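Local coordinates for periplasmic solute binding protein (Pectobacterium atrosepticum, PDB 4RY1) that probably binds a sugar in the periplasm and delivers it to an ABC-type transporter, at residues 367-373 with 405-410; 316-321 with 334-340; 134-138 with 267-273. All coordinates share one frame; numbering follows the deposited sequence. Where two conformers were deposited one is given.

Contact 1: residues 367-373 with 405-410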
# COMPACT_ATOMS: atom_id res chain seq x y z
N PHE A 367 -7.58 -8.56 -5.57
CA PHE A 367 -8.33 -8.07 -6.72
C PHE A 367 -8.94 -6.69 -6.51
O PHE A 367 -9.27 -6.02 -7.48
CB PHE A 367 -9.38 -9.09 -7.14
CG PHE A 367 -8.78 -10.38 -7.58
CD1 PHE A 367 -8.09 -10.47 -8.79
CD2 PHE A 367 -8.85 -11.50 -6.79
CE1 PHE A 367 -7.48 -11.65 -9.18
CE2 PHE A 367 -8.27 -12.69 -7.18
CZ PHE A 367 -7.58 -12.76 -8.38
N MET A 368 -9.07 -6.27 -5.25
CA MET A 368 -9.51 -4.89 -4.96
C MET A 368 -8.53 -3.86 -5.53
O MET A 368 -8.92 -2.73 -5.84
CB MET A 368 -9.78 -4.69 -3.46
CG MET A 368 -8.61 -4.28 -2.57
SD MET A 368 -9.08 -3.74 -0.90
CE MET A 368 -10.32 -2.58 -1.41
N GLU A 369 -7.27 -4.27 -5.69
CA GLU A 369 -6.23 -3.40 -6.29
C GLU A 369 -6.01 -3.64 -7.79
O GLU A 369 -5.06 -3.11 -8.36
CB GLU A 369 -4.92 -3.52 -5.54
CG GLU A 369 -5.09 -3.30 -4.05
CD GLU A 369 -3.86 -2.71 -3.39
OE1 GLU A 369 -2.88 -2.40 -4.09
OE2 GLU A 369 -3.90 -2.53 -2.15
N ASN A 370 -6.88 -4.42 -8.43
CA ASN A 370 -6.78 -4.65 -9.88
C ASN A 370 -6.77 -3.28 -10.58
O ASN A 370 -7.63 -2.45 -10.28
CB ASN A 370 -7.95 -5.52 -10.36
CG ASN A 370 -8.03 -5.63 -11.87
OD1 ASN A 370 -8.51 -4.73 -12.54
ND2 ASN A 370 -7.60 -6.77 -12.41
N GLN A 371 -5.84 -3.05 -11.49
CA GLN A 371 -5.68 -1.70 -12.05
C GLN A 371 -6.90 -1.28 -12.88
O GLN A 371 -7.31 -0.13 -12.82
CB GLN A 371 -4.41 -1.58 -12.90
N GLU A 372 -7.47 -2.21 -13.66
CA GLU A 372 -8.71 -1.88 -14.40
C GLU A 372 -9.86 -1.53 -13.47
O GLU A 372 -10.63 -0.60 -13.72
CB GLU A 372 -9.17 -3.05 -15.26
CG GLU A 372 -8.41 -3.19 -16.55
CD GLU A 372 -9.01 -4.27 -17.46
OE1 GLU A 372 -8.38 -5.33 -17.58
OE2 GLU A 372 -10.10 -4.06 -18.01
N LEU A 373 -9.99 -2.29 -12.40
CA LEU A 373 -11.05 -2.02 -11.41
C LEU A 373 -10.85 -0.62 -10.79
O LEU A 373 -11.78 0.16 -10.64
CB LEU A 373 -11.07 -3.12 -10.36
CG LEU A 373 -12.15 -3.03 -9.29
CD1 LEU A 373 -12.60 -4.43 -8.89
CD2 LEU A 373 -11.71 -2.26 -8.06
N ILE A 405 -14.67 -7.14 -15.46
CA ILE A 405 -13.22 -7.14 -15.21
C ILE A 405 -12.81 -8.35 -14.38
O ILE A 405 -11.85 -9.05 -14.70
CB ILE A 405 -12.77 -5.85 -14.50
CG1 ILE A 405 -12.86 -4.66 -15.46
CG2 ILE A 405 -11.33 -5.98 -13.98
CD1 ILE A 405 -12.94 -3.31 -14.79
N LEU A 406 -13.56 -8.59 -13.31
CA LEU A 406 -13.25 -9.69 -12.38
C LEU A 406 -13.40 -11.08 -13.00
O LEU A 406 -12.66 -11.99 -12.66
CB LEU A 406 -14.07 -9.56 -11.09
CG LEU A 406 -13.74 -8.33 -10.24
CD1 LEU A 406 -14.67 -8.28 -9.04
CD2 LEU A 406 -12.30 -8.27 -9.73
N LYS A 407 -14.33 -11.24 -13.93
CA LYS A 407 -14.45 -12.53 -14.61
C LYS A 407 -13.23 -12.84 -15.47
O LYS A 407 -12.88 -14.00 -15.68
CB LYS A 407 -15.74 -12.57 -15.41
CG LYS A 407 -16.89 -13.03 -14.55
CD LYS A 407 -16.95 -14.55 -14.56
CE LYS A 407 -17.71 -15.16 -13.40
NZ LYS A 407 -17.49 -16.64 -13.35
N ARG A 408 -12.59 -11.79 -15.95
CA ARG A 408 -11.32 -11.91 -16.66
C ARG A 408 -10.14 -12.14 -15.72
O ARG A 408 -9.28 -12.99 -15.97
CB ARG A 408 -11.07 -10.66 -17.52
CG ARG A 408 -11.43 -10.86 -18.99
CD ARG A 408 -10.99 -9.70 -19.85
NE ARG A 408 -11.59 -8.42 -19.47
CZ ARG A 408 -10.94 -7.42 -18.87
NH1 ARG A 408 -9.65 -7.54 -18.56
NH2 ARG A 408 -11.59 -6.30 -18.57
N ALA A 409 -10.11 -11.36 -14.64
CA ALA A 409 -8.96 -11.32 -13.73
C ALA A 409 -8.89 -12.51 -12.77
O ALA A 409 -7.81 -13.00 -12.44
CB ALA A 409 -9.00 -10.03 -12.92
N ILE A 410 -10.04 -12.94 -12.29
CA ILE A 410 -10.11 -14.02 -11.31
C ILE A 410 -10.44 -15.36 -11.94
O ILE A 410 -11.44 -15.49 -12.66
CB ILE A 410 -11.22 -13.79 -10.28
CG1 ILE A 410 -11.09 -12.40 -9.68
CG2 ILE A 410 -11.22 -14.92 -9.24
CD1 ILE A 410 -12.10 -12.08 -8.59

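Contact 2: residues 316-321 with 334-340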
# COMPACT_ATOMS: atom_id res chain seq x y z
N VAL A 316 20.30 -5.70 7.23
CA VAL A 316 19.23 -5.04 7.95
C VAL A 316 19.61 -3.59 8.30
O VAL A 316 18.82 -2.66 8.11
CB VAL A 316 18.84 -5.85 9.21
CG1 VAL A 316 17.96 -5.04 10.13
CG2 VAL A 316 18.13 -7.14 8.82
N LYS A 317 20.82 -3.39 8.80
CA LYS A 317 21.26 -2.03 9.13
C LYS A 317 21.37 -1.16 7.88
O LYS A 317 21.02 0.01 7.88
CB LYS A 317 22.56 -2.07 9.90
CG LYS A 317 22.35 -2.55 11.33
CD LYS A 317 23.64 -2.46 12.12
CE LYS A 317 24.64 -3.51 11.74
NZ LYS A 317 25.87 -3.34 12.57
N ALA A 318 21.82 -1.76 6.78
CA ALA A 318 21.95 -1.00 5.53
C ALA A 318 20.60 -0.49 5.04
O ALA A 318 20.47 0.64 4.63
CB ALA A 318 22.63 -1.85 4.46
N LEU A 319 19.61 -1.37 5.07
CA LEU A 319 18.28 -1.03 4.56
C LEU A 319 17.46 -0.17 5.51
O LEU A 319 16.59 0.57 5.09
CB LEU A 319 17.49 -2.29 4.20
CG LEU A 319 17.98 -2.94 2.91
CD1 LEU A 319 17.37 -4.31 2.68
CD2 LEU A 319 17.63 -2.05 1.73
N GLY A 320 17.73 -0.30 6.80
CA GLY A 320 16.96 0.42 7.81
C GLY A 320 15.48 0.30 7.56
O GLY A 320 14.95 -0.81 7.37
N LEU A 321 14.79 1.43 7.60
CA LEU A 321 13.34 1.48 7.42
C LEU A 321 12.92 1.87 6.00
O LEU A 321 11.76 2.19 5.77
CB LEU A 321 12.70 2.45 8.42
CG LEU A 321 12.85 1.98 9.87
CD1 LEU A 321 12.36 3.07 10.82
CD2 LEU A 321 12.04 0.72 10.14
N LEU A 334 16.70 -5.44 16.13
CA LEU A 334 18.00 -4.80 15.86
C LEU A 334 17.87 -3.32 15.61
O LEU A 334 18.61 -2.51 16.17
CB LEU A 334 18.74 -5.50 14.71
CG LEU A 334 20.07 -4.88 14.33
CD1 LEU A 334 21.07 -4.85 15.47
CD2 LEU A 334 20.67 -5.66 13.17
N LEU A 335 16.93 -2.96 14.75
CA LEU A 335 16.73 -1.55 14.44
C LEU A 335 16.28 -0.73 15.67
O LEU A 335 16.62 0.43 15.79
CB LEU A 335 15.76 -1.37 13.27
CG LEU A 335 16.24 -1.89 11.93
CD1 LEU A 335 15.20 -1.50 10.89
CD2 LEU A 335 17.61 -1.37 11.54
N GLU A 336 15.49 -1.33 16.54
CA GLU A 336 15.13 -0.67 17.79
C GLU A 336 16.34 -0.51 18.69
O GLU A 336 16.57 0.57 19.24
CB GLU A 336 14.03 -1.41 18.52
CG GLU A 336 13.50 -0.58 19.68
CD GLU A 336 12.36 -1.22 20.41
OE1 GLU A 336 12.43 -2.42 20.73
OE2 GLU A 336 11.39 -0.50 20.69
N ASP A 337 17.13 -1.57 18.80
CA ASP A 337 18.32 -1.55 19.68
C ASP A 337 19.32 -0.47 19.29
O ASP A 337 20.00 0.11 20.13
CB ASP A 337 19.03 -2.92 19.67
CG ASP A 337 18.23 -4.01 20.37
OD1 ASP A 337 17.28 -3.72 21.14
OD2 ASP A 337 18.58 -5.20 20.16
N ILE A 338 19.46 -0.20 17.99
CA ILE A 338 20.38 0.82 17.49
C ILE A 338 19.70 2.20 17.30
O ILE A 338 20.32 3.13 16.81
CB ILE A 338 21.15 0.38 16.22
CG1 ILE A 338 20.21 0.29 14.98
CG2 ILE A 338 21.86 -0.94 16.49
CD1 ILE A 338 20.97 0.04 13.70
N GLY A 339 18.43 2.29 17.68
CA GLY A 339 17.68 3.54 17.70
C GLY A 339 17.05 4.00 16.40
O GLY A 339 16.52 5.11 16.34
N VAL A 340 17.12 3.17 15.35
CA VAL A 340 16.51 3.53 14.07
C VAL A 340 15.00 3.49 14.18
O VAL A 340 14.30 4.36 13.67
CB VAL A 340 17.07 2.61 12.98
CG1 VAL A 340 16.30 2.74 11.68
CG2 VAL A 340 18.52 2.97 12.74

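Contact 3: residues 134-138 with 267-273. With GOL (glycerol), chain D.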
# COMPACT_ATOMS: atom_id res chain seq x y z
N TYR A 134 -8.84 15.01 16.24
CA TYR A 134 -8.80 13.92 15.26
C TYR A 134 -10.02 13.03 15.49
O TYR A 134 -10.36 12.72 16.63
CB TYR A 134 -7.53 13.06 15.36
CG TYR A 134 -6.20 13.72 15.13
CD1 TYR A 134 -6.05 14.80 14.27
CD2 TYR A 134 -5.06 13.24 15.76
CE1 TYR A 134 -4.81 15.39 14.06
CE2 TYR A 134 -3.82 13.81 15.56
CZ TYR A 134 -3.70 14.89 14.71
OH TYR A 134 -2.47 15.47 14.53
N PRO A 135 -10.70 12.62 14.40
CA PRO A 135 -11.96 11.90 14.54
C PRO A 135 -11.79 10.43 14.95
O PRO A 135 -10.91 9.74 14.50
CB PRO A 135 -12.60 12.04 13.16
CG PRO A 135 -11.43 12.14 12.23
CD PRO A 135 -10.38 12.89 12.99
N LYS A 136 -12.66 10.00 15.84
CA LYS A 136 -12.72 8.59 16.26
C LYS A 136 -13.85 7.80 15.54
O LYS A 136 -13.79 6.56 15.46
CB LYS A 136 -12.79 8.51 17.81
CG LYS A 136 -11.45 8.84 18.47
CD LYS A 136 -11.42 8.57 19.97
CE LYS A 136 -11.40 9.86 20.78
NZ LYS A 136 -11.76 9.62 22.21
N THR A 137 -14.84 8.50 15.00
CA THR A 137 -15.96 7.89 14.27
C THR A 137 -16.18 8.54 12.93
O THR A 137 -15.67 9.65 12.68
CB THR A 137 -17.28 8.07 15.02
OG1 THR A 137 -17.56 9.47 15.11
CG2 THR A 137 -17.17 7.46 16.39
N TRP A 138 -16.91 7.86 12.06
CA TRP A 138 -17.15 8.40 10.75
C TRP A 138 -17.93 9.73 10.89
O TRP A 138 -17.67 10.69 10.16
CB TRP A 138 -17.83 7.39 9.86
CG TRP A 138 -17.01 6.18 9.69
CD1 TRP A 138 -17.14 4.99 10.35
CD2 TRP A 138 -15.87 6.03 8.82
NE1 TRP A 138 -16.17 4.12 9.94
CE2 TRP A 138 -15.37 4.73 9.00
CE3 TRP A 138 -15.21 6.87 7.92
CZ2 TRP A 138 -14.28 4.24 8.30
CZ3 TRP A 138 -14.12 6.38 7.21
CH2 TRP A 138 -13.66 5.09 7.42
N GLU A 267 1.29 13.32 12.30
CA GLU A 267 1.01 12.36 13.36
C GLU A 267 0.09 11.23 12.91
O GLU A 267 -0.77 11.40 12.05
CB GLU A 267 0.35 13.04 14.57
CG GLU A 267 1.11 14.18 15.18
CD GLU A 267 0.45 14.69 16.44
OE1 GLU A 267 -0.79 14.93 16.42
OE2 GLU A 267 1.17 14.85 17.46
N THR A 268 0.28 10.08 13.54
CA THR A 268 -0.61 8.95 13.37
C THR A 268 -1.95 9.27 14.05
O THR A 268 -1.98 9.78 15.17
CB THR A 268 0.02 7.64 13.92
OG1 THR A 268 -0.81 6.52 13.61
CG2 THR A 268 0.24 7.71 15.41
N GLY A 269 -3.05 9.02 13.35
CA GLY A 269 -4.40 9.34 13.82
C GLY A 269 -5.24 8.12 14.18
O GLY A 269 -4.94 7.00 13.77
N PRO A 270 -6.31 8.31 14.96
CA PRO A 270 -7.17 7.19 15.33
C PRO A 270 -7.72 6.40 14.16
O PRO A 270 -7.94 6.93 13.08
CB PRO A 270 -8.31 7.87 16.10
CG PRO A 270 -7.75 9.17 16.53
CD PRO A 270 -6.84 9.59 15.43
N PHE A 271 -7.93 5.12 14.42
CA PHE A 271 -8.58 4.24 13.47
C PHE A 271 -10.08 4.47 13.53
O PHE A 271 -10.77 4.01 14.44
CB PHE A 271 -8.20 2.80 13.73
CG PHE A 271 -6.80 2.50 13.31
CD1 PHE A 271 -5.74 2.83 14.13
CD2 PHE A 271 -6.54 1.95 12.10
CE1 PHE A 271 -4.44 2.59 13.75
CE2 PHE A 271 -5.23 1.72 11.69
CZ PHE A 271 -4.18 2.02 12.53
N ILE A 272 -10.58 5.17 12.53
CA ILE A 272 -11.98 5.60 12.51
C ILE A 272 -12.88 4.37 12.45
O ILE A 272 -12.73 3.51 11.59
CB ILE A 272 -12.27 6.55 11.32
CG1 ILE A 272 -11.32 7.76 11.40
CG2 ILE A 272 -13.73 6.99 11.33
CD1 ILE A 272 -11.35 8.62 10.16
N THR A 273 -13.86 4.32 13.35
CA THR A 273 -14.71 3.14 13.47
C THR A 273 -16.17 3.51 13.72
O THR A 273 -16.46 4.49 14.40
CB THR A 273 -14.21 2.23 14.60
OG1 THR A 273 -12.82 1.96 14.42
CG2 THR A 273 -14.93 0.91 14.62
C1 GOL D . -3.24 15.79 18.59
O1 GOL D . -1.96 16.39 18.45
C2 GOL D . -4.34 16.86 18.65
O2 GOL D . -3.79 18.18 18.53
C3 GOL D . -5.35 16.59 17.55
O3 GOL D . -6.45 15.87 18.15
O HOH W 1 -8.76 9.56 12.76
O HOH W 2 -11.80 5.15 16.67

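Contact 1: residues 367-373 with 405-410
E372 and R408 join the start of helix 371-385 to the end of helix 391-409 by a two-pronged salt bridge, a worked example of how one pair of helices combines a charged outer clasp with an apolar inner face. R408 grips the carboxylate end-on: NH1 gives a nearly straight bond to E372 OE1 (2.7 Å, 171°), which accepts on its syn lone pair, while NH2 reaches OE2 at 2.7 Å, somewhat out of both planes. Guanidinium and carboxylate lie nearly coplanar, 15° apart; the paired bonds would restrain the rotation of both groups, though both residues are exposed.

Apolar contacts lie beneath this clasp. I405 sends CD1 against E372 CB at 3.8 Å, and L406 CD2 touches both L373 CD1 and F367 CB. At the far end I410, the first residue past its helix, lays CG1 squarely over the F367 ring, 3.5 Å from the centroid, a CH-pi contact.

A third kind of interaction belongs to N370, the N-cap of helix 371-385. With its CG anti to the backbone N (chi1 172°), OD1 accepts from L373 N at 2.9 Å in the carbonyl plane, and the same amide packs on its neighbours, ND2 lying 3.6 Å from A409 CB. Capping and helix packing thus share one side chain.

Around this pair, L373 and M368 rest on helix 169-183, F367 on P70 and R74 of helix 69-74, and L406 and I410 on I188 of strand 188-189.

Contact 2: residues 316-321 with 334-340
V316 and L335 form the heart of the packing of two consecutive helices, 313-319 and 329-337, at their C-terminal ends, with no hydrogen bond between the two segments. Both helices end at a glycine with positive phi: G320 is the first to leave the helical path of one, and G339 closes the other in a Schellman motif, with G339 N bonded to E336 O and a weak bond from V340 N to L335 O. The pair illustrates how two helix ends can be matched mainly by apolar contacts.

The tight part is centred on L335, which fits between the two ends of segment 316-321. Its CG lies anti to the carbonyl carbon (chi1 -66°), an orientation that sends the two methyls to different ends of 316-321: CD2 meets V316 CG1 at 3.9 Å, whereas CD1 touches G320 O at 3.6 Å and L321 CD2 at 3.9 Å. The L321 side chain runs antiparallel alongside that of L335, and alongside V340 in the same way. P326 and I341 also touch L335, and I341 and N345 cover L321, so both leucines are buried.

Toward solvent the contact is carried by the stem of a lysine. K317 lays CG against I338 CD1 at 3.8 Å and, crossing L334 at about a right angle, against its CD2 at 4.0 Å. The exposed chain bends at chi3, and its NZ makes a weak, long ion pair with E314. On the face away from this contact, A318 and L319 lean on helix 13-29. At the other end of the segment, L321 CD1 rests 3.7 Å from V340 O, and L321 CG lies 4.0 Å from V340 CG1.

Contact 3: residues 134-138 with 267-273
Y134 OH donates a 2.6 Å hydrogen bond to E267 OE1, meeting it on the anti side, with ring and carboxylate planes 70° apart. A glycerol, probably from the crystallisation liquor, spans the pair: its O1 donates to the same OE1, its O3 accepts from Y134 N, and C3 sits over the centre of the tyrosine ring. At the other end, T273 N donates to K136 O (3.1 Å, 163°). Between these bonds P270 CD packs on Y134 CB at 3.5 Å, and I272 CG2, anti to the backbone N, lies over the W138 ring, 3.6 Å from the centroid of its five-membered part.

Two waters form the next layer. One donates to P135 O and P270 O, the other to K136 O and F271 O. Farther out, Q181 accepts from W138 NE1 and donates to I272 O, while Y122 of strand 107-123 stacks on Y134 and shares backbone bonds with E267.

Here carbonyls that face each other across two loop segments are reconciled by bridging water, and OE1, taking two hydroxyl donors, probably has its negative charge eased by them and by the nearby K124.

The three contacts follow one another along the chain and tie separate parts of the protein together without touching. Contact 3, between 134-138 and 267-273, closes first; contact 2 comes later, between helices 313-319 and 329-337, and contact 1 joins the last two helices. Contacts 1 and 2 are on opposite sides of the chain's centre, their own centres 37 Å apart and their nearest atoms about 18 Å. Contact 3 has its centre 30 Å from that of contact 1 and 29 Å from that of contact 2. Glycerol is bound at contact 3, and a further glycerol lies about 4 Å from the F271 side chain; whether either marks a sugar pocket remains open.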